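Local coordinates for protein putative HAD-hydrolase YfnB (Bacillus subtilis, PDB 3ED5) that is a putative hydrolase of the haloacid dehalogenase superfamily, probably acting as a 5'-nucleotidase that removes phosphate from nucleotides, at residues Y7-D13 with H178-D184; D110-L115 with L223-Y227. All coordinates share one frame; numbering follows the deposited sequence.

Contact 1 of 2, residues Y7-D13 with H178-D184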
ATOM      1  N   TYR A   7      12.580  -0.032  18.917  1.00 37.30           N
ATOM      2  CA  TYR A   7      11.199   0.196  18.515  1.00 33.89           C
ATOM      3  C   TYR A   7      10.322  -0.828  19.180  1.00 33.24           C
ATOM      4  O   TYR A   7      10.759  -1.956  19.438  1.00 33.45           O
ATOM      5  CB  TYR A   7      11.009   0.069  16.991  1.00 33.26           C
ATOM      6  CG  TYR A   7      11.773   1.106  16.235  1.00 32.85           C
ATOM      7  CD1 TYR A   7      11.287   2.414  16.119  1.00 30.39           C
ATOM      8  CD2 TYR A   7      13.018   0.784  15.656  1.00 34.20           C
ATOM      9  CE1 TYR A   7      12.031   3.397  15.444  1.00 30.92           C
ATOM     10  CE2 TYR A   7      13.767   1.749  14.960  1.00 32.64           C
ATOM     11  CZ  TYR A   7      13.263   3.034  14.849  1.00 31.30           C
ATOM     12  OH  TYR A   7      13.979   3.969  14.141  1.00 32.69           O
ATOM     13  N   ARG A   8       9.079  -0.447  19.433  1.00 32.98           N
ATOM     14  CA  ARG A   8       8.107  -1.380  19.996  1.00 33.86           C
ATOM     15  C   ARG A   8       6.953  -1.663  19.047  1.00 33.28           C
ATOM     16  O   ARG A   8       6.356  -2.738  19.114  1.00 34.02           O
ATOM     17  CB  ARG A   8       7.557  -0.828  21.303  1.00 34.61           C
ATOM     18  CG  ARG A   8       8.612  -0.839  22.407  1.00 40.34           C
ATOM     19  CD  ARG A   8       7.985  -0.699  23.782  1.00 47.28           C
ATOM     20  NE  ARG A   8       7.426   0.638  23.998  1.00 51.46           N
ATOM     21  CZ  ARG A   8       8.112   1.659  24.503  1.00 51.43           C
ATOM     22  NH1 ARG A   8       9.397   1.508  24.824  1.00 52.78           N
ATOM     23  NH2 ARG A   8       7.512   2.828  24.688  1.00 50.67           N
ATOM     24  N   THR A   9       6.664  -0.697  18.173  1.00 31.20           N
ATOM     25  CA  THR A   9       5.447  -0.688  17.382  1.00 31.15           C
ATOM     26  C   THR A   9       5.858  -0.502  15.931  1.00 29.80           C
ATOM     27  O   THR A   9       6.525   0.494  15.617  1.00 30.00           O
ATOM     28  CB  THR A   9       4.580   0.497  17.809  1.00 31.51           C
ATOM     29  OG1 THR A   9       4.356   0.424  19.229  1.00 34.57           O
ATOM     30  CG2 THR A   9       3.221   0.497  17.064  1.00 31.07           C
ATOM     31  N   LEU A  10       5.441  -1.429  15.057  1.00 29.96           N
ATOM     32  CA  LEU A  10       5.758  -1.334  13.614  1.00 30.09           C
ATOM     33  C   LEU A  10       4.460  -1.156  12.834  1.00 28.99           C
ATOM     34  O   LEU A  10       3.515  -1.942  13.020  1.00 31.06           O
ATOM     35  CB  LEU A  10       6.517  -2.583  13.098  1.00 29.04           C
ATOM     36  CG  LEU A  10       7.721  -2.955  13.993  1.00 30.60           C
ATOM     37  CD1 LEU A  10       8.367  -4.256  13.499  1.00 31.91           C
ATOM     38  CD2 LEU A  10       8.753  -1.816  14.060  1.00 29.27           C
ATOM     39  N   LEU A  11       4.407  -0.118  11.998  1.00 29.76           N
ATOM     40  CA  LEU A  11       3.260   0.124  11.148  1.00 29.26           C
ATOM     41  C   LEU A  11       3.656  -0.230   9.709  1.00 30.16           C
ATOM     42  O   LEU A  11       4.591   0.352   9.158  1.00 30.59           O
ATOM     43  CB  LEU A  11       2.840   1.599  11.203  1.00 29.99           C
ATOM     44  CG  LEU A  11       2.734   2.256  12.608  1.00 30.27           C
ATOM     45  CD1 LEU A  11       2.271   3.710  12.449  1.00 29.60           C
ATOM     46  CD2 LEU A  11       1.767   1.509  13.532  1.00 30.75           C
ATOM     47  N   PHE A  12       2.948  -1.190   9.136  1.00 31.10           N
ATOM     48  CA  PHE A  12       3.298  -1.643   7.791  1.00 30.83           C
ATOM     49  C   PHE A  12       2.225  -1.211   6.807  1.00 31.04           C
ATOM     50  O   PHE A  12       1.041  -1.448   7.003  1.00 30.94           O
ATOM     51  CB  PHE A  12       3.365  -3.184   7.742  1.00 31.47           C
ATOM     52  CG  PHE A  12       4.662  -3.760   8.206  1.00 32.52           C
ATOM     53  CD1 PHE A  12       5.723  -3.973   7.328  1.00 31.78           C
ATOM     54  CD2 PHE A  12       4.819  -4.127   9.551  1.00 31.31           C
ATOM     55  CE1 PHE A  12       6.956  -4.505   7.799  1.00 32.15           C
ATOM     56  CE2 PHE A  12       6.029  -4.686  10.018  1.00 33.70           C
ATOM     57  CZ  PHE A  12       7.087  -4.869   9.152  1.00 33.71           C
ATOM     58  N   ASP A  13       2.679  -0.615   5.715  1.00 31.54           N
ATOM     59  CA  ASP A  13       1.879  -0.504   4.505  0.50 31.53           C
ATOM     60  C   ASP A  13       1.674  -1.922   3.928  1.00 31.56           C
ATOM     61  O   ASP A  13       2.427  -2.847   4.240  1.00 31.40           O
ATOM     62  CB  ASP A  13       2.627   0.408   3.519  0.50 31.65           C
ATOM     63  CG  ASP A  13       1.958   0.472   2.157  0.50 31.99           C
ATOM     64  OD1 ASP A  13       0.840   1.034   2.038  0.50 30.47           O
ATOM     65  OD2 ASP A  13       2.583  -0.033   1.220  0.50 34.33           O
ATOM     66  N   HIS A 178       9.088   5.261  19.673  1.00 32.52           N
ATOM     67  CA  HIS A 178       9.303   3.810  19.603  1.00 32.34           C
ATOM     68  C   HIS A 178       8.491   3.155  18.511  1.00 31.91           C
ATOM     69  O   HIS A 178       8.201   1.952  18.578  1.00 32.51           O
ATOM     70  CB  HIS A 178       8.958   3.186  20.947  1.00 32.55           C
ATOM     71  CG  HIS A 178       9.784   3.736  22.059  1.00 35.33           C
ATOM     72  ND1 HIS A 178      11.036   3.245  22.363  1.00 39.42           N
ATOM     73  CD2 HIS A 178       9.562   4.771  22.905  1.00 36.03           C
ATOM     74  CE1 HIS A 178      11.542   3.937  23.374  1.00 37.60           C
ATOM     75  NE2 HIS A 178      10.671   4.874  23.711  1.00 38.45           N
ATOM     76  N   THR A 179       8.114   3.960  17.524  1.00 31.98           N
ATOM     77  CA  THR A 179       7.324   3.487  16.410  1.00 31.64           C
ATOM     78  C   THR A 179       8.045   3.700  15.077  1.00 31.85           C
ATOM     79  O   THR A 179       8.635   4.760  14.842  1.00 32.81           O
ATOM     80  CB  THR A 179       5.965   4.221  16.375  1.00 31.25           C
ATOM     81  OG1 THR A 179       5.283   4.017  17.608  1.00 31.07           O
ATOM     82  CG2 THR A 179       5.069   3.733  15.189  1.00 31.18           C
ATOM     83  N   LEU A 180       7.952   2.705  14.190  1.00 31.51           N
ATOM     84  CA  LEU A 180       8.533   2.792  12.856  1.00 30.69           C
ATOM     85  C   LEU A 180       7.427   2.537  11.842  1.00 30.28           C
ATOM     86  O   LEU A 180       6.660   1.559  11.996  1.00 30.16           O
ATOM     87  CB  LEU A 180       9.627   1.713  12.699  1.00 30.05           C
ATOM     88  CG  LEU A 180      10.322   1.693  11.305  1.00 30.96           C
ATOM     89  CD1 LEU A 180      11.163   2.963  11.058  1.00 30.28           C
ATOM     90  CD2 LEU A 180      11.235   0.450  11.225  1.00 32.29           C
ATOM     91  N   ILE A 181       7.364   3.347  10.777  1.00 30.12           N
ATOM     92  CA  ILE A 181       6.489   2.996   9.665  1.00 30.58           C
ATOM     93  C   ILE A 181       7.346   2.474   8.493  1.00 30.23           C
ATOM     94  O   ILE A 181       8.373   3.068   8.160  1.00 30.86           O
ATOM     95  CB  ILE A 181       5.565   4.155   9.208  1.00 30.94           C
ATOM     96  CG1 ILE A 181       4.690   3.699   8.010  1.00 31.12           C
ATOM     97  CG2 ILE A 181       6.373   5.437   8.872  1.00 30.79           C
ATOM     98  CD1 ILE A 181       3.537   4.732   7.646  1.00 30.92           C
ATOM     99  N   ILE A 182       6.906   1.368   7.900  1.00 30.93           N
ATOM    100  CA  ILE A 182       7.620   0.719   6.790  1.00 30.67           C
ATOM    101  C   ILE A 182       6.690   0.687   5.582  1.00 31.46           C
ATOM    102  O   ILE A 182       5.576   0.162   5.660  1.00 31.58           O
ATOM    103  CB  ILE A 182       7.959  -0.748   7.163  1.00 30.44           C
ATOM    104  CG1 ILE A 182       8.768  -0.831   8.472  1.00 32.28           C
ATOM    105  CG2 ILE A 182       8.752  -1.434   5.996  1.00 32.25           C
ATOM    106  CD1 ILE A 182       7.913  -1.096   9.724  1.00 35.01           C
ATOM    107  N   GLY A 183       7.132   1.255   4.477  1.00 30.75           N
ATOM    108  CA  GLY A 183       6.295   1.247   3.262  1.00 32.00           C
ATOM    109  C   GLY A 183       7.074   1.643   2.037  1.00 32.54           C
ATOM    110  O   GLY A 183       8.221   2.144   2.121  1.00 32.23           O
ATOM    111  N   ASP A 184       6.440   1.427   0.877  1.00 32.28           N
ATOM    112  CA  ASP A 184       7.120   1.662  -0.401  1.00 33.63           C
ATOM    113  C   ASP A 184       6.810   3.023  -1.017  1.00 33.89           C
ATOM    114  O   ASP A 184       7.490   3.438  -1.972  1.00 33.81           O
ATOM    115  CB  ASP A 184       6.675   0.593  -1.402  1.00 33.76           C
ATOM    116  CG  ASP A 184       5.256   0.789  -1.827  1.00 37.17           C
ATOM    117  OD1 ASP A 184       4.376   0.909  -0.951  1.00 39.23           O
ATOM    118  OD2 ASP A 184       5.007   0.825  -3.042  1.00 38.97           O
TER
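Arg8 and His178 stack where two neighbouring parallel strands of the Rossmann-like HAD sheet, 9-12 and 179-183, begin. The guanidinium lies flat over the imidazole, centres 3.8 Å apart and planes 27° from parallel; the bend at chi3 (-69°) turns the end of the arginine chain across toward His178. His178 ND1 bonds to Arg6 O, which helps fix the ring's rotation. With an alanine in place of His178, the Arg8 guanidinium would probably lose the flat surface it lies on and be freer to turn, and Arg6 O would lose this donor. In the backbone next to the stack, His178 O accepts from both Arg8 N and Thr9 N, and a regular parallel pairing follows, with Leu11 N to Leu180 O at 2.8 Å. Leu180 CB sits over the Tyr7 ring, off-centre, 4.1 Å from its centroid, while the Tyr7 hydroxyl reaches Asp199 and Tyr218. At the strands' C-terminal ends Asp13, probably the catalytic nucleophile, is held by Lys158 and Thr17. Leu10, Phe12, Leu180 and Ile182 are apolar, as suits the buried face they share, packed against helix 226-230. There Phe12 and Ile182 run side by side, with Ile182 CD1 over the middle of the phenyl face, 4.0 Å from its centroid.

Contact 2 of 2, residues D110-L115 with L223-Y227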
ATOM      1  N   ASP A 110       7.859 -14.973   6.387  1.00 33.02           N
ATOM      2  CA  ASP A 110       8.830 -15.316   7.437  1.00 34.25           C
ATOM      3  C   ASP A 110       9.184 -14.080   8.287  1.00 34.15           C
ATOM      4  O   ASP A 110       9.300 -14.180   9.538  1.00 33.66           O
ATOM      5  CB  ASP A 110      10.083 -15.944   6.837  1.00 34.61           C
ATOM      6  CG  ASP A 110       9.817 -17.318   6.231  1.00 38.78           C
ATOM      7  OD1 ASP A 110       8.762 -17.948   6.532  1.00 41.63           O
ATOM      8  OD2 ASP A 110      10.671 -17.771   5.437  1.00 43.69           O
ATOM      9  N   LEU A 111       9.343 -12.937   7.615  1.00 33.84           N
ATOM     10  CA  LEU A 111       9.650 -11.676   8.319  1.00 34.80           C
ATOM     11  C   LEU A 111       8.542 -11.331   9.303  1.00 34.05           C
ATOM     12  O   LEU A 111       8.788 -11.164  10.508  1.00 33.28           O
ATOM     13  CB  LEU A 111       9.873 -10.507   7.353  1.00 35.93           C
ATOM     14  CG  LEU A 111      10.022  -9.181   8.134  1.00 37.05           C
ATOM     15  CD1 LEU A 111      11.504  -9.071   8.594  1.00 38.72           C
ATOM     16  CD2 LEU A 111       9.548  -7.969   7.429  1.00 39.00           C
ATOM     17  N   ILE A 112       7.312 -11.232   8.816  1.00 32.46           N
ATOM     18  CA  ILE A 112       6.183 -10.876   9.688  1.00 33.23           C
ATOM     19  C   ILE A 112       6.018 -11.873  10.864  1.00 32.73           C
ATOM     20  O   ILE A 112       5.794 -11.470  12.007  1.00 32.93           O
ATOM     21  CB  ILE A 112       4.896 -10.725   8.851  1.00 32.53           C
ATOM     22  CG1 ILE A 112       5.022  -9.497   7.911  1.00 33.63           C
ATOM     23  CG2 ILE A 112       3.625 -10.667   9.714  1.00 31.73           C
ATOM     24  CD1 ILE A 112       5.298  -8.141   8.663  1.00 33.72           C
ATOM     25  N   SER A 113       6.133 -13.170  10.575  1.00 32.88           N
ATOM     26  CA  SER A 113       6.021 -14.201  11.622  1.00 33.91           C
ATOM     27  C   SER A 113       7.088 -13.995  12.708  1.00 34.25           C
ATOM     28  O   SER A 113       6.800 -14.090  13.923  1.00 34.72           O
ATOM     29  CB  SER A 113       6.176 -15.588  11.003  1.00 34.66           C
ATOM     30  OG  SER A 113       6.174 -16.564  12.026  1.00 37.08           O
ATOM     31  N   ASN A 114       8.321 -13.737  12.284  1.00 33.75           N
ATOM     32  CA  ASN A 114       9.405 -13.459  13.230  1.00 35.23           C
ATOM     33  C   ASN A 114       9.148 -12.165  14.023  1.00 35.18           C
ATOM     34  O   ASN A 114       9.309 -12.138  15.242  1.00 35.15           O
ATOM     35  CB  ASN A 114      10.770 -13.410  12.497  1.00 35.48           C
ATOM     36  CG  ASN A 114      11.340 -14.797  12.229  1.00 37.34           C
ATOM     37  OD1 ASN A 114      11.008 -15.758  12.928  1.00 38.60           O
ATOM     38  ND2 ASN A 114      12.212 -14.906  11.215  1.00 39.45           N
ATOM     39  N   LEU A 115       8.749 -11.095  13.334  1.00 35.09           N
ATOM     40  CA  LEU A 115       8.572  -9.811  14.038  1.00 34.58           C
ATOM     41  C   LEU A 115       7.416  -9.804  15.029  1.00 34.33           C
ATOM     42  O   LEU A 115       7.487  -9.126  16.073  1.00 33.42           O
ATOM     43  CB  LEU A 115       8.417  -8.664  13.042  1.00 34.49           C
ATOM     44  CG  LEU A 115       9.571  -8.427  12.058  1.00 34.56           C
ATOM     45  CD1 LEU A 115       9.262  -7.177  11.212  1.00 36.60           C
ATOM     46  CD2 LEU A 115      10.936  -8.298  12.745  1.00 38.84           C
ATOM     47  N   LEU A 223      13.002  -7.043   2.515  1.00 33.47           N
ATOM     48  CA  LEU A 223      12.441  -7.026   3.861  1.00 33.43           C
ATOM     49  C   LEU A 223      13.384  -7.571   4.939  1.00 33.94           C
ATOM     50  O   LEU A 223      13.342  -7.100   6.072  1.00 33.66           O
ATOM     51  CB  LEU A 223      11.118  -7.786   3.889  1.00 33.87           C
ATOM     52  CG  LEU A 223       9.960  -7.075   3.158  1.00 33.23           C
ATOM     53  CD1 LEU A 223       8.734  -8.036   3.118  1.00 33.09           C
ATOM     54  CD2 LEU A 223       9.535  -5.768   3.815  1.00 34.49           C
ATOM     55  N   GLU A 224      14.218  -8.548   4.587  1.00 33.96           N
ATOM     56  CA  GLU A 224      15.122  -9.157   5.582  1.00 35.33           C
ATOM     57  C   GLU A 224      16.149  -8.155   6.119  1.00 34.79           C
ATOM     58  O   GLU A 224      16.712  -8.368   7.200  1.00 35.46           O
ATOM     59  CB  GLU A 224      15.821 -10.396   5.013  1.00 36.22           C
ATOM     60  CG  GLU A 224      16.722 -10.102   3.803  1.00 40.85           C
ATOM     61  CD  GLU A 224      17.402 -11.356   3.217  1.00 48.84           C
ATOM     62  OE1 GLU A 224      16.868 -12.479   3.360  1.00 51.19           O
ATOM     63  OE2 GLU A 224      18.475 -11.217   2.596  1.00 52.97           O
ATOM     64  N   GLU A 225      16.363  -7.043   5.408  1.00 33.72           N
ATOM     65  CA  GLU A 225      17.251  -5.991   5.929  1.00 33.01           C
ATOM     66  C   GLU A 225      16.687  -5.364   7.221  1.00 33.05           C
ATOM     67  O   GLU A 225      17.413  -4.665   7.925  1.00 33.40           O
ATOM     68  CB  GLU A 225      17.490  -4.905   4.884  1.00 33.70           C
ATOM     69  CG  GLU A 225      18.234  -5.414   3.640  1.00 34.56           C
ATOM     70  CD  GLU A 225      18.318  -4.325   2.590  1.00 38.40           C
ATOM     71  OE1 GLU A 225      18.707  -3.206   2.934  1.00 43.06           O
ATOM     72  OE2 GLU A 225      17.953  -4.565   1.438  1.00 41.76           O
ATOM     73  N   LEU A 226      15.406  -5.595   7.526  1.00 32.36           N
ATOM     74  CA  LEU A 226      14.823  -5.089   8.764  1.00 32.46           C
ATOM     75  C   LEU A 226      15.397  -5.712  10.026  1.00 32.63           C
ATOM     76  O   LEU A 226      15.370  -5.064  11.074  1.00 32.92           O
ATOM     77  CB  LEU A 226      13.309  -5.234   8.784  1.00 32.76           C
ATOM     78  CG  LEU A 226      12.571  -4.152   8.008  1.00 32.84           C
ATOM     79  CD1 LEU A 226      11.101  -4.589   7.886  1.00 35.73           C
ATOM     80  CD2 LEU A 226      12.668  -2.744   8.663  1.00 31.94           C
ATOM     81  N   TYR A 227      15.904  -6.948   9.940  1.00 32.07           N
ATOM     82  CA  TYR A 227      16.490  -7.595  11.138  1.00 32.75           C
ATOM     83  C   TYR A 227      17.590  -6.724  11.727  1.00 31.88           C
ATOM     84  O   TYR A 227      17.627  -6.464  12.943  1.00 32.63           O
ATOM     85  CB  TYR A 227      16.998  -9.008  10.839  1.00 32.27           C
ATOM     86  CG  TYR A 227      15.872  -9.949  10.499  1.00 34.22           C
ATOM     87  CD1 TYR A 227      14.868 -10.219  11.434  1.00 36.42           C
ATOM     88  CD2 TYR A 227      15.808 -10.578   9.250  1.00 35.46           C
ATOM     89  CE1 TYR A 227      13.806 -11.075  11.136  1.00 38.55           C
ATOM     90  CE2 TYR A 227      14.752 -11.451   8.935  1.00 37.43           C
ATOM     91  CZ  TYR A 227      13.759 -11.700   9.902  1.00 38.39           C
ATOM     92  OH  TYR A 227      12.703 -12.535   9.625  1.00 39.53           O
TER
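Segment 110-115, part of helix 108-116, faces the helical turn 223-227 on one flank of the Rossmann-like HAD sheet, the backbones coming as near as 6.6 Å between Leu111 CA and Glu224 CA, with the side chains of Leu111 and Tyr227 meeting between them. Leu111 is the central side chain. Its chi1 of 173° carries CG across the gap, and the branch there gives CD1 and CD2 different partners. CD1 rests over one face of the Tyr227 ring, displaced toward the rim and 4.1 Å from the centroid, a CH-pi contact in which the two side chains run antiparallel alongside one another. CD2 meets Leu226 CD1 at 3.7 Å and Leu223 CB at 3.9 Å, both leucines lying roughly perpendicular to it. A branched aliphatic chain suits this buried place because one residue can fill two directions at once. Leu115 CD2 adds a looser contact with Tyr227 CE1. Leu226 and Leu115 also reach Phe12 of the sheet, so the same apolar layer joins both helices to the strands. Tyrosine suits the border of this layer, its ring packed on leucine and its hydroxyl reaching the partly exposed Asn114, which also touches Asn234 and Thr235 near the C-terminus. The amide and ring planes are turned 61° apart, and Asn114 ND2 donates to Tyr227 OH at 2.9 Å, nearly straight at 174° and with the oxygen in the amide plane.

In the fold
The centres of contacts 1 and 2 lie about 12 Å apart. Contact 1 pairs two central strands of the parallel sheet, and contact 2 joins two helices packed against one of its faces. Along the chain their segments alternate, 7-13, 110-115, 178-184, 223-227, so residues from near both chain ends meet in one core. The shared seam is the sheet face bearing Leu10 and Phe12: Phe12 CZ lies 3.8 Å from Ile112 CD1, and Leu10 CD1 lies 3.8 Å from Leu115 CD1. The strand leading to the probable nucleophile, Asp13, is thus backed by both helices of contact 2, and within the sheet it lies between strands 179-183 and 120-125.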